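Local coordinates for vacuolar protein sorting-associated protein VTA1 (Saccharomyces cerevisiae, PDB 2RKK), which acts in multivesicular body sorting on endosomes, probably by promoting assembly and activity of the AAA ATPase Vps4, at residues Phe97-Tyr102 with Cys124-Phe129. Sequence-based numbering, arbitrary orientation.
Sequences FTMSLY and CCIDLF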
ATOM      1  N   PHE A  97      -1.059   6.537  -3.952  1.00 68.46           N
ATOM      2  CA  PHE A  97      -2.126   5.903  -3.200  1.00 66.64           C
ATOM      3  C   PHE A  97      -3.236   6.913  -2.889  1.00 66.92           C
ATOM      4  O   PHE A  97      -4.411   6.670  -3.199  1.00 67.31           O
ATOM      5  CB  PHE A  97      -1.609   5.325  -1.889  1.00 65.20           C
ATOM      6  CG  PHE A  97      -2.706   4.896  -0.957  1.00 65.06           C
ATOM      7  CD1 PHE A  97      -3.187   3.587  -0.977  1.00 63.76           C
ATOM      8  CD2 PHE A  97      -3.302   5.821  -0.102  1.00 65.12           C
ATOM      9  CE1 PHE A  97      -4.249   3.203  -0.165  1.00 62.27           C
ATOM     10  CE2 PHE A  97      -4.363   5.454   0.714  1.00 65.66           C
ATOM     11  CZ  PHE A  97      -4.837   4.137   0.683  1.00 64.94           C
ATOM     12  N   THR A  98      -2.867   8.032  -2.258  1.00 66.01           N
ATOM     13  CA  THR A  98      -3.837   9.083  -1.895  1.00 65.09           C
ATOM     14  C   THR A  98      -4.628   9.592  -3.094  1.00 64.57           C
ATOM     15  O   THR A  98      -5.824   9.876  -3.001  1.00 64.16           O
ATOM     16  CB  THR A  98      -3.156  10.318  -1.254  1.00 64.06           C
ATOM     17  OG1 THR A  98      -2.500   9.931  -0.042  1.00 62.10           O
ATOM     18  CG2 THR A  98      -4.210  11.401  -0.927  1.00 64.70           C
ATOM     19  N   MET A  99      -3.942   9.708  -4.220  1.00 64.75           N
ATOM     20  CA  MET A  99      -4.565  10.204  -5.430  1.00 65.19           C
ATOM     21  C   MET A  99      -5.605   9.202  -5.946  1.00 66.45           C
ATOM     22  O   MET A  99      -6.715   9.588  -6.293  1.00 67.22           O
ATOM     23  CB  MET A  99      -3.478  10.490  -6.469  1.00 62.45           C
ATOM     24  CG  MET A  99      -3.826  11.562  -7.484  1.00 65.40           C
ATOM     25  SD  MET A  99      -4.365  13.165  -6.758  1.00 64.19           S
ATOM     26  CE  MET A  99      -2.833  13.737  -6.039  1.00 64.85           C
ATOM     27  N   SER A 100      -5.280   7.915  -5.962  1.00 67.71           N
ATOM     28  CA  SER A 100      -6.250   6.945  -6.452  1.00 68.64           C
ATOM     29  C   SER A 100      -7.513   6.978  -5.594  1.00 69.90           C
ATOM     30  O   SER A 100      -8.635   6.831  -6.093  1.00 70.15           O
ATOM     31  CB  SER A 100      -5.624   5.551  -6.477  1.00 68.42           C
ATOM     32  OG  SER A 100      -4.558   5.510  -7.423  1.00 66.63           O
ATOM     33  N   LEU A 101      -7.329   7.187  -4.300  1.00 70.61           N
ATOM     34  CA  LEU A 101      -8.462   7.275  -3.389  1.00 71.35           C
ATOM     35  C   LEU A 101      -9.257   8.569  -3.673  1.00 72.64           C
ATOM     36  O   LEU A 101     -10.482   8.543  -3.846  1.00 72.71           O
ATOM     37  CB  LEU A 101      -7.957   7.268  -1.945  1.00 69.49           C
ATOM     38  CG  LEU A 101      -8.889   7.828  -0.887  1.00 67.59           C
ATOM     39  CD1 LEU A 101     -10.222   7.133  -0.933  1.00 67.28           C
ATOM     40  CD2 LEU A 101      -8.231   7.681   0.449  1.00 69.30           C
ATOM     41  N   TYR A 102      -8.540   9.692  -3.719  1.00 72.35           N
ATOM     42  CA  TYR A 102      -9.146  10.990  -3.986  1.00 72.06           C
ATOM     43  C   TYR A 102     -10.000  10.943  -5.272  1.00 72.48           C
ATOM     44  O   TYR A 102     -11.198  11.232  -5.253  1.00 71.07           O
ATOM     45  CB  TYR A 102      -8.054  12.068  -4.119  1.00 71.86           C
ATOM     46  CG  TYR A 102      -8.576  13.451  -4.458  1.00 72.21           C
ATOM     47  CD1 TYR A 102      -9.337  14.173  -3.538  1.00 73.06           C
ATOM     48  CD2 TYR A 102      -8.347  14.013  -5.713  1.00 72.06           C
ATOM     49  CE1 TYR A 102      -9.866  15.422  -3.853  1.00 73.98           C
ATOM     50  CE2 TYR A 102      -8.867  15.261  -6.047  1.00 73.78           C
ATOM     51  CZ  TYR A 102      -9.631  15.959  -5.110  1.00 75.57           C
ATOM     52  OH  TYR A 102     -10.181  17.180  -5.447  1.00 76.40           O
ATOM     53  N   CYS A 124     -10.227  11.801   5.218  1.00 65.24           N
ATOM     54  CA  CYS A 124      -9.049  10.965   5.108  1.00 63.84           C
ATOM     55  C   CYS A 124      -8.136  11.533   4.011  1.00 63.09           C
ATOM     56  O   CYS A 124      -6.913  11.593   4.174  1.00 61.22           O
ATOM     57  CB  CYS A 124      -9.472   9.532   4.781  1.00 63.54           C
ATOM     58  SG  CYS A 124      -8.139   8.345   4.653  1.00 66.28           S
ATOM     59  N   CYS A 125      -8.754  11.954   2.905  1.00 63.04           N
ATOM     60  CA  CYS A 125      -8.069  12.549   1.756  1.00 62.57           C
ATOM     61  C   CYS A 125      -7.381  13.846   2.182  1.00 62.32           C
ATOM     62  O   CYS A 125      -6.227  14.106   1.828  1.00 63.77           O
ATOM     63  CB  CYS A 125      -9.079  12.852   0.648  1.00 63.63           C
ATOM     64  SG  CYS A 125      -9.653  11.391  -0.258  1.00 68.41           S
ATOM     65  N   ILE A 126      -8.109  14.659   2.938  1.00 60.17           N
ATOM     66  CA  ILE A 126      -7.576  15.906   3.445  1.00 58.88           C
ATOM     67  C   ILE A 126      -6.346  15.604   4.334  1.00 59.45           C
ATOM     68  O   ILE A 126      -5.323  16.269   4.212  1.00 60.11           O
ATOM     69  CB  ILE A 126      -8.689  16.693   4.230  1.00 58.24           C
ATOM     70  CG1 ILE A 126      -9.750  17.168   3.228  1.00 56.62           C
ATOM     71  CG2 ILE A 126      -8.109  17.895   4.977  1.00 53.44           C
ATOM     72  CD1 ILE A 126     -10.950  17.866   3.847  1.00 59.97           C
ATOM     73  N   ASP A 127      -6.425  14.591   5.197  1.00 58.58           N
ATOM     74  CA  ASP A 127      -5.288  14.253   6.051  1.00 57.91           C
ATOM     75  C   ASP A 127      -4.117  13.638   5.273  1.00 56.81           C
ATOM     76  O   ASP A 127      -2.956  13.894   5.588  1.00 56.47           O
ATOM     77  CB  ASP A 127      -5.703  13.299   7.178  1.00 59.68           C
ATOM     78  CG  ASP A 127      -6.664  13.946   8.194  1.00 59.74           C
ATOM     79  OD1 ASP A 127      -6.472  15.128   8.548  1.00 58.12           O
ATOM     80  OD2 ASP A 127      -7.601  13.257   8.646  1.00 61.62           O
ATOM     81  N   LEU A 128      -4.409  12.809   4.277  1.00 55.13           N
ATOM     82  CA  LEU A 128      -3.351  12.208   3.471  1.00 55.06           C
ATOM     83  C   LEU A 128      -2.634  13.333   2.738  1.00 56.73           C
ATOM     84  O   LEU A 128      -1.408  13.446   2.793  1.00 57.16           O
ATOM     85  CB  LEU A 128      -3.923  11.216   2.448  1.00 54.53           C
ATOM     86  CG  LEU A 128      -4.535   9.961   3.057  1.00 53.82           C
ATOM     87  CD1 LEU A 128      -5.289   9.191   1.984  1.00 53.79           C
ATOM     88  CD2 LEU A 128      -3.437   9.103   3.669  1.00 51.97           C
ATOM     89  N   PHE A 129      -3.404  14.159   2.037  1.00 56.96           N
ATOM     90  CA  PHE A 129      -2.820  15.286   1.324  1.00 57.20           C
ATOM     91  C   PHE A 129      -1.988  16.156   2.275  1.00 56.96           C
ATOM     92  O   PHE A 129      -0.840  16.485   1.982  1.00 56.74           O
ATOM     93  CB  PHE A 129      -3.913  16.128   0.648  1.00 58.06           C
ATOM     94  CG  PHE A 129      -4.438  15.521  -0.630  1.00 60.37           C
ATOM     95  CD1 PHE A 129      -5.808  15.410  -0.864  1.00 60.40           C
ATOM     96  CD2 PHE A 129      -3.554  15.042  -1.601  1.00 61.24           C
ATOM     97  CE1 PHE A 129      -6.285  14.824  -2.049  1.00 61.38           C
ATOM     98  CE2 PHE A 129      -4.020  14.457  -2.785  1.00 60.91           C
ATOM     99  CZ  PHE A 129      -5.389  14.348  -3.010  1.00 61.58           C
TER
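The ring of F129 reaches across to T98, M99 and Y102. Its CB does not point straight at the other helix; with CG anti to the carbonyl carbon (chi1 -78°), the ring still swings into the interface. T98 sits over one face, its CG2 3.7 Å from the F129 ring centroid in a CH-pi contact. The rim of F129 meets the face of Y102 in a T-shaped stack. The centroids of these two rings are 5.1 Å apart and the planes stand at 76°. M99 doubles back through bends at chi2 and chi3. This brings its CE to 3.5 Å from F129 CE2, with the sulfur at the ring edge as a Met-aromatic contact. Without the F129 ring, as with an alanine here, the T98 methyl and the Y102 face would probably lose their aromatic partner, and a gap would probably open between the helices. T98 OG1 lies against the L128 side chain but is hydrogen-bonded to M94 O one turn earlier. L101 CD2 meets L128 CD1 at 3.6 Å, the two side chains crossing at about a right angle. L101 CG also rests on C125 SG, 3.7 Å away. I152 of helix 142-163 packs against F129, and Y154 of the same helix against Y102. No hydrogen bond links the segments. The axes of segments 97-102 and 124-129 run nearly antiparallel, at 155°, in the buried core of an all-helical domain, consistent with the three-helix bundles of MIT motifs.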